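Local atomic coordinates of putative transcriptional regulator protein (Vibrio parahaemolyticus, PDB entry 3ER6), a protein that probably binds specific DNA sequences as an AraC-type transcription regulator, this chain being its DJ-1/PfpI-like domain. Residues H140-G143 against E144-E148. The protein carries 1 engineered substitution. Residues are numbered along the deposited sequence; the frame is centred on the assembly and turned at random.
Sequences HLFG and ELFPE
Phe142, in the last turn of helix 136-145, and Phe146, just past its end, make the tight side of this turn. CD2 of Phe146 sits over the centre of one face of the Phe142 ring, 3.7 Å from Phe142 CE1, and the two ring planes are inclined obliquely, at 46°. Phe146 CG lies beside its own backbone N (chi1 -54°), which turns the ring back over its partner although Phe146 has already left helical geometry. Phe146 N still donates to Phe142 O (2.8 Å), the last of three successive i to i+4 bonds between 140-143 and 144-148, the first being Glu144 N to His140 O. Gly143 O next finds a proline, Pro147, whose nitrogen has no hydrogen to give, and the helical ladder stops. Beside them, Leu141 CG packs 3.8 Å from Leu145 CD1.

The outer side is looser and wet. The Glu144 carboxylate stacks on the His140 imidazole with planes 29° apart, His140 NE2 being 3.5 Å from Glu144 CD. A bend at chi2 folds the carboxylate back, and one water donates both to Glu144 OE2 (2.7 Å) and to His140 O, a carbonyl that Glu144 N also grips.

Helix 136-145 is the crossover between the short parallel strands 131-132 and 150-151. Its buried face rests on helix 117-124, where Phe119 meets the Phe142 ring edge-to-face and Ala122 touches both phenylalanines, while Leu141 leans on Pro86 and Leu87 of helix 86-89.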
ATOM      1  N   HIS A 140     -18.783 -12.413  -6.273  1.00 36.50           N
ATOM      2  CA  HIS A 140     -20.221 -12.695  -6.254  1.00 36.54           C
ATOM      3  C   HIS A 140     -21.061 -11.410  -6.359  1.00 35.71           C
ATOM      4  O   HIS A 140     -21.960 -11.296  -7.177  1.00 35.19           O
ATOM      5  CB  HIS A 140     -20.622 -13.461  -4.992  1.00 37.67           C
ATOM      6  CG  HIS A 140     -22.086 -13.762  -4.948  1.00 42.56           C
ATOM      7  ND1 HIS A 140     -22.665 -14.756  -5.716  1.00 46.70           N
ATOM      8  CD2 HIS A 140     -23.104 -13.152  -4.295  1.00 46.17           C
ATOM      9  CE1 HIS A 140     -23.971 -14.767  -5.508  1.00 44.09           C
ATOM     10  NE2 HIS A 140     -24.261 -13.801  -4.654  1.00 48.05           N
ATOM     11  N   LEU A 141     -20.751 -10.437  -5.510  1.00 35.80           N
ATOM     12  CA  LEU A 141     -21.485  -9.176  -5.512  1.00 35.11           C
ATOM     13  C   LEU A 141     -21.397  -8.496  -6.870  1.00 34.92           C
ATOM     14  O   LEU A 141     -22.416  -8.035  -7.403  1.00 34.52           O
ATOM     15  CB  LEU A 141     -21.003  -8.256  -4.387  1.00 35.13           C
ATOM     16  CG  LEU A 141     -21.697  -6.888  -4.272  1.00 33.38           C
ATOM     17  CD1 LEU A 141     -23.197  -7.040  -3.968  1.00 35.65           C
ATOM     18  CD2 LEU A 141     -21.046  -6.056  -3.161  1.00 32.55           C
ATOM     19  N   PHE A 142     -20.192  -8.430  -7.434  1.00 34.43           N
ATOM     20  CA  PHE A 142     -20.037  -7.853  -8.778  1.00 35.55           C
ATOM     21  C   PHE A 142     -20.997  -8.566  -9.756  1.00 36.49           C
ATOM     22  O   PHE A 142     -21.644  -7.931 -10.596  1.00 36.28           O
ATOM     23  CB  PHE A 142     -18.626  -8.024  -9.285  1.00 35.78           C
ATOM     24  CG  PHE A 142     -18.321  -7.177 -10.485  1.00 36.76           C
ATOM     25  CD1 PHE A 142     -17.815  -5.897 -10.315  1.00 35.39           C
ATOM     26  CD2 PHE A 142     -18.547  -7.656 -11.774  1.00 34.35           C
ATOM     27  CE1 PHE A 142     -17.537  -5.095 -11.414  1.00 32.19           C
ATOM     28  CE2 PHE A 142     -18.262  -6.869 -12.881  1.00 35.06           C
ATOM     29  CZ  PHE A 142     -17.754  -5.559 -12.676  1.00 36.23           C
ATOM     30  N   GLY A 143     -21.063  -9.888  -9.652  1.00 36.59           N
ATOM     31  CA  GLY A 143     -22.023 -10.652 -10.479  1.00 38.34           C
ATOM     32  C   GLY A 143     -23.484 -10.281 -10.243  1.00 38.46           C
ATOM     33  O   GLY A 143     -24.265 -10.239 -11.177  1.00 40.21           O
ATOM     34  N   GLU A 144     -23.859 -10.020  -8.999  1.00 39.31           N
ATOM     35  CA  GLU A 144     -25.223  -9.591  -8.678  1.00 40.67           C
ATOM     36  C   GLU A 144     -25.533  -8.212  -9.244  1.00 39.81           C
ATOM     37  O   GLU A 144     -26.584  -7.995  -9.853  1.00 40.02           O
ATOM     38  CB  GLU A 144     -25.437  -9.604  -7.168  1.00 41.88           C
ATOM     39  CG  GLU A 144     -25.185 -10.972  -6.537  1.00 48.04           C
ATOM     40  CD  GLU A 144     -26.082 -12.087  -7.129  1.00 55.99           C
ATOM     41  OE1 GLU A 144     -27.098 -12.420  -6.471  1.00 60.05           O
ATOM     42  OE2 GLU A 144     -25.782 -12.645  -8.225  1.00 58.41           O
ATOM     43  N   LEU A 145     -24.586  -7.277  -9.124  1.00 38.63           N
ATOM     44  CA  LEU A 145     -24.828  -5.900  -9.597  1.00 36.45           C
ATOM     45  C   LEU A 145     -24.688  -5.682 -11.098  1.00 36.01           C
ATOM     46  O   LEU A 145     -25.371  -4.814 -11.679  1.00 35.07           O
ATOM     47  CB  LEU A 145     -23.948  -4.894  -8.781  1.00 36.64           C
ATOM     48  CG  LEU A 145     -24.101  -5.039  -7.263  1.00 37.54           C
ATOM     49  CD1 LEU A 145     -23.105  -4.129  -6.463  1.00 37.52           C
ATOM     50  CD2 LEU A 145     -25.517  -4.702  -6.903  1.00 41.80           C
ATOM     51  N   PHE A 146     -23.731  -6.388 -11.710  1.00 35.02           N
ATOM     52  CA  PHE A 146     -23.389  -6.189 -13.103  1.00 34.88           C
ATOM     53  C   PHE A 146     -23.415  -7.541 -13.811  1.00 35.28           C
ATOM     54  O   PHE A 146     -22.382  -7.999 -14.330  1.00 34.87           O
ATOM     55  CB  PHE A 146     -21.991  -5.532 -13.229  1.00 33.71           C
ATOM     56  CG  PHE A 146     -21.864  -4.250 -12.422  1.00 37.20           C
ATOM     57  CD1 PHE A 146     -22.495  -3.073 -12.841  1.00 36.92           C
ATOM     58  CD2 PHE A 146     -21.173  -4.255 -11.194  1.00 38.38           C
ATOM     59  CE1 PHE A 146     -22.430  -1.902 -12.060  1.00 35.18           C
ATOM     60  CE2 PHE A 146     -21.099  -3.103 -10.394  1.00 36.47           C
ATOM     61  CZ  PHE A 146     -21.741  -1.922 -10.826  1.00 37.68           C
ATOM     62  N   PRO A 147     -24.596  -8.196 -13.857  1.00 35.21           N
ATOM     63  CA  PRO A 147     -24.548  -9.523 -14.464  1.00 36.21           C
ATOM     64  C   PRO A 147     -24.259  -9.418 -15.943  1.00 36.81           C
ATOM     65  O   PRO A 147     -23.849 -10.409 -16.541  1.00 36.75           O
ATOM     66  CB  PRO A 147     -25.956 -10.108 -14.195  1.00 35.72           C
ATOM     67  CG  PRO A 147     -26.825  -8.873 -14.069  1.00 36.64           C
ATOM     68  CD  PRO A 147     -25.900  -7.877 -13.302  1.00 34.92           C
ATOM     69  N   GLU A 148     -24.397  -8.212 -16.510  1.00 37.02           N
ATOM     70  CA  GLU A 148     -24.080  -7.998 -17.943  1.00 37.80           C
ATOM     71  C   GLU A 148     -22.579  -7.845 -18.218  1.00 38.21           C
ATOM     72  O   GLU A 148     -22.151  -7.777 -19.367  1.00 37.47           O
ATOM     73  CB  GLU A 148     -24.827  -6.770 -18.482  1.00 38.65           C
ATOM     74  CG  GLU A 148     -24.351  -5.360 -17.982  1.00 39.84           C
ATOM     75  CD  GLU A 148     -24.774  -4.993 -16.552  1.00 41.95           C
ATOM     76  OE1 GLU A 148     -25.392  -5.842 -15.843  1.00 39.93           O
ATOM     77  OE2 GLU A 148     -24.472  -3.841 -16.133  1.00 39.63           O
TER
HETATM   78  O   HOH W   1     -23.202 -13.302  -8.662  1.00 41.01           O